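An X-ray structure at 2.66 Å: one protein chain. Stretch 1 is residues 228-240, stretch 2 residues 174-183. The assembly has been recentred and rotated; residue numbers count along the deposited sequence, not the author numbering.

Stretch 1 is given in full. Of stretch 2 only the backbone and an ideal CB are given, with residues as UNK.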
ATOM      1  N   VAL A 228      -4.682 -11.410  -7.196  1.00 22.32           N
ATOM      2  CA  VAL A 228      -5.708 -10.730  -7.967  1.00 21.87           C
ATOM      3  C   VAL A 228      -5.196  -9.380  -8.423  1.00 20.79           C
ATOM      4  O   VAL A 228      -5.447  -8.954  -9.555  1.00 20.75           O
ATOM      5  CB  VAL A 228      -6.997 -10.584  -7.145  1.00 21.84           C
ATOM      6  CG1 VAL A 228      -8.085  -9.971  -8.001  1.00 21.61           C
ATOM      7  CG2 VAL A 228      -7.420 -11.923  -6.579  1.00 23.15           C
ATOM      8  N   ASN A 229      -4.487  -8.676  -7.545  1.00 21.27           N
ATOM      9  CA  ASN A 229      -3.926  -7.398  -7.952  1.00 20.40           C
ATOM     10  C   ASN A 229      -2.840  -7.581  -9.008  1.00 20.82           C
ATOM     11  O   ASN A 229      -2.808  -6.845 -10.003  1.00 20.67           O
ATOM     12  CB  ASN A 229      -3.412  -6.644  -6.734  1.00 19.78           C
ATOM     13  CG  ASN A 229      -4.530  -5.991  -5.963  1.00 19.20           C
ATOM     14  OD1 ASN A 229      -5.002  -4.915  -6.324  1.00 18.54           O
ATOM     15  ND2 ASN A 229      -4.982  -6.647  -4.909  1.00 19.79           N
ATOM     16  N   ARG A 230      -1.960  -8.568  -8.838  1.00 21.12           N
ATOM     17  CA  ARG A 230      -0.988  -8.824  -9.893  1.00 21.59           C
ATOM     18  C   ARG A 230      -1.690  -9.122 -11.210  1.00 21.83           C
ATOM     19  O   ARG A 230      -1.274  -8.638 -12.268  1.00 21.94           O
ATOM     20  CB  ARG A 230      -0.061  -9.966  -9.510  1.00 22.32           C
ATOM     21  CG  ARG A 230       1.079 -10.135 -10.479  1.00 22.77           C
ATOM     22  CD  ARG A 230       1.611 -11.572 -10.456  1.00 23.69           C
ATOM     23  NE  ARG A 230       0.659 -12.521 -11.022  1.00 24.55           N
ATOM     24  CZ  ARG A 230       0.481 -12.684 -12.331  1.00 25.85           C
ATOM     25  NH1 ARG A 230      -0.403 -13.559 -12.788  1.00 27.26           N
ATOM     26  NH2 ARG A 230       1.192 -11.958 -13.185  1.00 25.92           N
ATOM     27  N   GLN A 231      -2.776  -9.889 -11.157  1.00 23.45           N
ATOM     28  CA  GLN A 231      -3.531 -10.168 -12.369  1.00 23.91           C
ATOM     29  C   GLN A 231      -4.110  -8.890 -12.947  1.00 23.14           C
ATOM     30  O   GLN A 231      -4.124  -8.706 -14.168  1.00 23.67           O
ATOM     31  CB  GLN A 231      -4.633 -11.187 -12.083  1.00 24.56           C
ATOM     32  CG  GLN A 231      -4.141 -12.617 -11.960  1.00 26.02           C
ATOM     33  CD  GLN A 231      -5.265 -13.638 -11.951  1.00 27.63           C
ATOM     34  OE1 GLN A 231      -6.247 -13.510 -12.681  1.00 28.34           O
ATOM     35  NE2 GLN A 231      -5.107 -14.680 -11.140  1.00 28.50           N
ATOM     36  N   LEU A 232      -4.544  -7.971 -12.085  1.00 24.19           N
ATOM     37  CA  LEU A 232      -5.152  -6.745 -12.574  1.00 23.45           C
ATOM     38  C   LEU A 232      -4.135  -5.817 -13.224  1.00 23.36           C
ATOM     39  O   LEU A 232      -4.476  -5.117 -14.186  1.00 23.28           O
ATOM     40  CB  LEU A 232      -5.852  -6.037 -11.429  1.00 22.54           C
ATOM     41  CG  LEU A 232      -7.164  -6.709 -11.044  1.00 22.80           C
ATOM     42  CD1 LEU A 232      -7.539  -6.296  -9.623  1.00 22.25           C
ATOM     43  CD2 LEU A 232      -8.257  -6.364 -12.056  1.00 23.18           C
ATOM     44  N   LEU A 233      -2.881  -5.828 -12.745  1.00 22.51           N
ATOM     45  CA  LEU A 233      -1.816  -5.058 -13.388  1.00 22.65           C
ATOM     46  C   LEU A 233      -1.492  -5.612 -14.771  1.00 23.61           C
ATOM     47  O   LEU A 233      -1.388  -4.852 -15.742  1.00 23.73           O
ATOM     48  CB  LEU A 233      -0.565  -5.055 -12.509  1.00 22.81           C
ATOM     49  CG  LEU A 233      -0.702  -4.411 -11.126  1.00 21.98           C
ATOM     50  CD1 LEU A 233       0.547  -4.620 -10.257  1.00 22.15           C
ATOM     51  CD2 LEU A 233      -1.015  -2.938 -11.259  1.00 21.04           C
ATOM     52  N   VAL A 234      -1.350  -6.939 -14.884  1.00 21.61           N
ATOM     53  CA  VAL A 234      -1.049  -7.549 -16.176  1.00 23.61           C
ATOM     54  C   VAL A 234      -2.189  -7.286 -17.151  1.00 24.38           C
ATOM     55  O   VAL A 234      -1.971  -6.977 -18.332  1.00 25.61           O
ATOM     56  CB  VAL A 234      -0.794  -9.058 -16.014  1.00 24.94           C
ATOM     57  CG1 VAL A 234      -0.539  -9.706 -17.374  1.00 27.32           C
ATOM     58  CG2 VAL A 234       0.360  -9.323 -15.051  1.00 24.43           C
ATOM     59  N   HIS A 235      -3.425  -7.417 -16.664  1.00 24.08           N
ATOM     60  CA  HIS A 235      -4.589  -7.055 -17.453  1.00 24.80           C
ATOM     61  C   HIS A 235      -4.502  -5.601 -17.883  1.00 24.20           C
ATOM     62  O   HIS A 235      -4.798  -5.266 -19.034  1.00 25.46           O
ATOM     63  CB  HIS A 235      -5.843  -7.310 -16.623  1.00 24.31           C
ATOM     64  CG  HIS A 235      -7.125  -6.960 -17.307  1.00 25.20           C
ATOM     65  ND1 HIS A 235      -7.707  -7.770 -18.260  1.00 27.24           N
ATOM     66  CD2 HIS A 235      -7.962  -5.910 -17.139  1.00 24.58           C
ATOM     67  CE1 HIS A 235      -8.835  -7.221 -18.668  1.00 27.79           C
ATOM     68  NE2 HIS A 235      -9.017  -6.096 -17.998  1.00 26.22           N
ATOM     69  N   ALA A 236      -4.040  -4.729 -16.990  1.00 22.66           N
ATOM     70  CA  ALA A 236      -4.001  -3.316 -17.319  1.00 22.26           C
ATOM     71  C   ALA A 236      -2.929  -2.979 -18.346  1.00 23.30           C
ATOM     72  O   ALA A 236      -2.953  -1.876 -18.900  1.00 23.55           O
ATOM     73  CB  ALA A 236      -3.795  -2.495 -16.058  1.00 20.45           C
ATOM     74  N   GLY A 237      -1.979  -3.873 -18.594  1.00 23.77           N
ATOM     75  CA  GLY A 237      -0.953  -3.614 -19.585  1.00 25.13           C
ATOM     76  C   GLY A 237       0.445  -3.621 -19.026  1.00 24.74           C
ATOM     77  O   GLY A 237       1.404  -3.383 -19.771  1.00 26.02           O
ATOM     78  N   ILE A 238       0.629  -3.841 -17.742  1.00 23.40           N
ATOM     79  CA  ILE A 238       1.991  -3.911 -17.222  1.00 23.32           C
ATOM     80  C   ILE A 238       2.551  -5.292 -17.541  1.00 24.89           C
ATOM     81  O   ILE A 238       1.885  -6.300 -17.245  1.00 24.95           O
ATOM     82  CB  ILE A 238       2.009  -3.639 -15.724  1.00 21.87           C
ATOM     83  CG1 ILE A 238       1.567  -2.207 -15.441  1.00 20.89           C
ATOM     84  CG2 ILE A 238       3.384  -3.857 -15.189  1.00 21.99           C
ATOM     85  CD1 ILE A 238       1.713  -1.831 -13.990  1.00 20.11           C
ATOM     86  N   PRO A 239       3.749  -5.386 -18.120  1.00 26.26           N
ATOM     87  CA  PRO A 239       4.329  -6.710 -18.374  1.00 28.06           C
ATOM     88  C   PRO A 239       4.643  -7.414 -17.062  1.00 27.15           C
ATOM     89  O   PRO A 239       5.111  -6.797 -16.103  1.00 25.73           O
ATOM     90  CB  PRO A 239       5.603  -6.410 -19.178  1.00 29.93           C
ATOM     91  CG  PRO A 239       5.720  -4.958 -19.291  1.00 29.06           C
ATOM     92  CD  PRO A 239       4.648  -4.283 -18.490  1.00 26.62           C
ATOM     93  N   ASN A 240       4.335  -8.715 -17.014  1.00 28.15           N
ATOM     94  CA  ASN A 240       4.492  -9.460 -15.770  1.00 27.51           C
ATOM     95  C   ASN A 240       5.932  -9.415 -15.260  1.00 27.96           C
ATOM     96  O   ASN A 240       6.159  -9.439 -14.042  1.00 26.78           O
ATOM     97  CB  ASN A 240       4.030 -10.905 -15.960  1.00 29.12           C
ATOM     98  CG  ASN A 240       3.916 -11.654 -14.632  1.00 28.45           C
ATOM     99  OD1 ASN A 240       3.592 -11.057 -13.594  1.00 26.36           O
ATOM    100  ND2 ASN A 240       4.186 -12.964 -14.654  1.00 30.45           N
ATOM    101  N   UNK A 174       3.223   4.910 -21.544  1.00 23.52           N
ATOM    102  CA  UNK A 174       3.201   3.626 -22.214  1.00 23.51           C
ATOM    103  C   UNK A 174       3.162   2.551 -21.135  1.00 22.02           C
ATOM    104  O   UNK A 174       4.039   2.548 -20.255  1.00 21.75           O
ATOM    105  CB  UNK A 174       4.407   3.453 -23.140  1.00 23.51           C
ATOM    106  N   UNK A 175       2.148   1.675 -21.116  1.00 21.18           N
ATOM    107  CA  UNK A 175       2.081   0.661 -20.045  1.00 19.97           C
ATOM    108  C   UNK A 175       3.289  -0.257 -19.986  1.00 20.41           C
ATOM    109  O   UNK A 175       3.565  -0.807 -18.916  1.00 19.60           O
ATOM    110  CB  UNK A 175       0.824  -0.194 -20.222  1.00 19.97           C
ATOM    111  N   UNK A 176       4.003  -0.458 -21.098  1.00 21.81           N
ATOM    112  CA  UNK A 176       5.235  -1.241 -21.069  1.00 22.54           C
ATOM    113  C   UNK A 176       6.321  -0.593 -20.211  1.00 22.61           C
ATOM    114  O   UNK A 176       7.210  -1.291 -19.727  1.00 22.83           O
ATOM    115  CB  UNK A 176       5.756  -1.441 -22.494  1.00 22.54           C
ATOM    116  N   UNK A 177       6.274   0.724 -20.021  1.00 22.61           N
ATOM    117  CA  UNK A 177       7.263   1.436 -19.223  1.00 22.89           C
ATOM    118  C   UNK A 177       6.982   1.373 -17.731  1.00 21.34           C
ATOM    119  O   UNK A 177       7.856   1.755 -16.945  1.00 21.56           O
ATOM    120  CB  UNK A 177       7.330   2.899 -19.667  1.00 22.89           C
ATOM    121  N   UNK A 178       5.793   0.944 -17.319  1.00 20.87           N
ATOM    122  CA  UNK A 178       5.406   1.052 -15.915  1.00 20.14           C
ATOM    123  C   UNK A 178       5.981  -0.124 -15.133  1.00 20.40           C
ATOM    124  O   UNK A 178       5.916  -1.280 -15.570  1.00 21.29           O
ATOM    125  CB  UNK A 178       3.884   1.102 -15.771  1.00 20.14           C
ATOM    126  N   UNK A 179       6.561   0.177 -13.978  1.00 20.64           N
ATOM    127  CA  UNK A 179       6.995  -0.816 -13.019  1.00 20.99           C
ATOM    128  C   UNK A 179       6.049  -0.792 -11.829  1.00 20.39           C
ATOM    129  O   UNK A 179       5.459   0.245 -11.513  1.00 19.40           O
ATOM    130  CB  UNK A 179       8.440  -0.566 -12.581  1.00 20.99           C
ATOM    131  N   UNK A 180       5.893  -1.951 -11.187  1.00 19.15           N
ATOM    132  CA  UNK A 180       4.987  -2.098 -10.061  1.00 18.77           C
ATOM    133  C   UNK A 180       5.584  -3.024  -9.013  1.00 19.49           C
ATOM    134  O   UNK A 180       6.277  -3.991  -9.343  1.00 20.57           O
ATOM    135  CB  UNK A 180       3.630  -2.627 -10.529  1.00 18.77           C
ATOM    136  N   UNK A 181       5.319  -2.720  -7.752  1.00 18.32           N
ATOM    137  CA  UNK A 181       5.700  -3.579  -6.647  1.00 18.71           C
ATOM    138  C   UNK A 181       4.481  -3.790  -5.754  1.00 18.20           C
ATOM    139  O   UNK A 181       3.719  -2.851  -5.492  1.00 16.98           O
ATOM    140  CB  UNK A 181       6.866  -2.980  -5.859  1.00 18.71           C
ATOM    141  N   UNK A 182       4.273  -5.041  -5.329  1.00 18.38           N
ATOM    142  CA  UNK A 182       3.238  -5.413  -4.363  1.00 18.23           C
ATOM    143  C   UNK A 182       3.934  -5.757  -3.046  1.00 18.25           C
ATOM    144  O   UNK A 182       4.795  -6.646  -3.002  1.00 19.13           O
ATOM    145  CB  UNK A 182       2.394  -6.585  -4.868  1.00 18.23           C
ATOM    146  N   UNK A 183       3.572  -5.039  -1.980  1.00 19.21           N
ATOM    147  CA  UNK A 183       4.270  -5.104  -0.716  1.00 19.21           C
ATOM    148  C   UNK A 183       3.696  -6.125   0.249  1.00 19.20           C
ATOM    149  O   UNK A 183       2.833  -6.942  -0.102  1.00 19.29           O
ATOM    150  CB  UNK A 183       4.261  -3.723  -0.058  1.00 19.21           C
TER

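Position 174 has a CA-to-CB bond running sideways to stretch 1, and nothing of that stretch lies within 5.5 Å of the ideal CB, so many side chains would fit. The deposited residue is Asn-174, whose OD1 accepts a hydrogen bond from the backbone N of position 176 (3.0 Å).

At position 175 the CB points toward the turn that ends the helix, 3.3 Å from the O of Gly-237. A phi of -59° and a tight approach favour something compact, and proline or alanine would suit. Pro-175 is found: its CB packs 3.4 Å from Gly-237 O. The fit also depends on the glycine at 237, since an ideal CB there would lie 3.0 Å from Pro-175 CB, a clash; at phi 120° and psi 0° a CB would also be jammed against Ala-236 O, which by itself calls for glycine.

Position 176 directs its CB away, with Pro-239 CG at 4.8 Å the closest atom of stretch 1. Small or polar residues would serve equally well. It is Ala-176, which meets Pro-239 through its backbone, its O lying 4.0 Å from Pro-239 CG.

Position 177 also points away and is unconstrained by stretch 1; it is Asp-177.

At position 178 the CB points sideways, 4.1 Å from Ile-238 CG1. Such an apolar neighbour invites valine, isoleucine or leucine. The residue is Ile-178, and its CG2 reaches 3.4 Å from Ile-238 CD1.

The strand now begins, and its side chains alternate. Position 179 faces away from stretch 1, leaving room for a long or polar chain; Arg-179 uses its NH2 to donate a hydrogen bond to the O of Asp-177 (2.9 Å).

Position 180 turns toward the helix, but its ideal CB is already 3.7 Å from Leu-233 CD1 and 4.0 Å from Ile-238 CD1. With two methyl groups so near, a small apolar residue is the natural choice. Ala-180 fills the site with its CB alone, touching both.

Position 181 points away again, and stretch 1 does not select among side chains; Val-181 is β-branched, a type common in strands.

Position 182 returns toward the helix, yet no atom of stretch 1 comes within 5.5 Å of its ideal CB. Only a longer chain can bridge that gap, and leucine, isoleucine or methionine would suit. Ile-182 extends CD1 to 3.7 Å from Arg-230 N, 4.2 Å from Asn-229 CB and 4.4 Å from Leu-233 CD1.

Position 183 is out of reach of stretch 1; it is Gly-183.

Stretch 2 174-183: NPADIRAVIG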
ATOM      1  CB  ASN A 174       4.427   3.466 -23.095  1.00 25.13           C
ATOM      2  CG  ASN A 174       4.483   2.134 -23.817  1.00 25.39           C
ATOM      3  OD1 ASN A 174       3.717   1.201 -23.536  1.00 24.31           O
ATOM      4  ND2 ASN A 174       5.433   2.027 -24.745  1.00 27.06           N
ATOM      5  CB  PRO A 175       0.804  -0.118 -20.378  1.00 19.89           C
ATOM      6  CG  PRO A 175       0.533   0.202 -21.786  1.00 20.82           C
ATOM      7  CD  PRO A 175       0.987   1.590 -22.004  1.00 21.45           C
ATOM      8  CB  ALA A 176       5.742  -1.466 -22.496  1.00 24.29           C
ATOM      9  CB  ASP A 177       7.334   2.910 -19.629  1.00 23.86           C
ATOM     10  CG  ASP A 177       7.935   3.113 -21.000  1.00 25.80           C
ATOM     11  OD1 ASP A 177       8.941   2.452 -21.306  1.00 26.82           O
ATOM     12  OD2 ASP A 177       7.426   3.949 -21.769  1.00 26.49           O
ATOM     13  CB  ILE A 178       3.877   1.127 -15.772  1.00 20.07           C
ATOM     14  CG1 ILE A 178       3.320   2.373 -16.472  1.00 20.06           C
ATOM     15  CG2 ILE A 178       3.466   1.119 -14.308  1.00 19.23           C
ATOM     16  CD1 ILE A 178       1.816   2.337 -16.658  1.00 20.42           C
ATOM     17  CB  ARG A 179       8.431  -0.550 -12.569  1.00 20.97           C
ATOM     18  CG  ARG A 179       9.479  -1.155 -13.481  1.00 21.87           C
ATOM     19  CD  ARG A 179       9.904  -0.201 -14.609  1.00 21.81           C
ATOM     20  NE  ARG A 179      10.972  -0.783 -15.428  1.00 22.88           N
ATOM     21  CZ  ARG A 179      11.074  -0.663 -16.751  1.00 24.07           C
ATOM     22  NH1 ARG A 179      12.089  -1.238 -17.393  1.00 25.71           N
ATOM     23  NH2 ARG A 179      10.163   0.026 -17.436  1.00 23.78           N
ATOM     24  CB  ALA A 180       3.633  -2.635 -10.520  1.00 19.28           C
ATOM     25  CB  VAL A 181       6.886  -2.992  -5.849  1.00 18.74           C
ATOM     26  CG1 VAL A 181       6.977  -3.629  -4.435  1.00 18.87           C
ATOM     27  CG2 VAL A 181       8.208  -3.157  -6.626  1.00 19.72           C
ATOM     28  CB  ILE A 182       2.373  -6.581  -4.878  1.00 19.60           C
ATOM     29  CG1 ILE A 182       1.601  -6.152  -6.125  1.00 19.69           C
ATOM     30  CG2 ILE A 182       1.406  -7.052  -3.826  1.00 18.96           C
ATOM     31  CD1 ILE A 182       0.790  -7.258  -6.783  1.00 21.37           C
TER
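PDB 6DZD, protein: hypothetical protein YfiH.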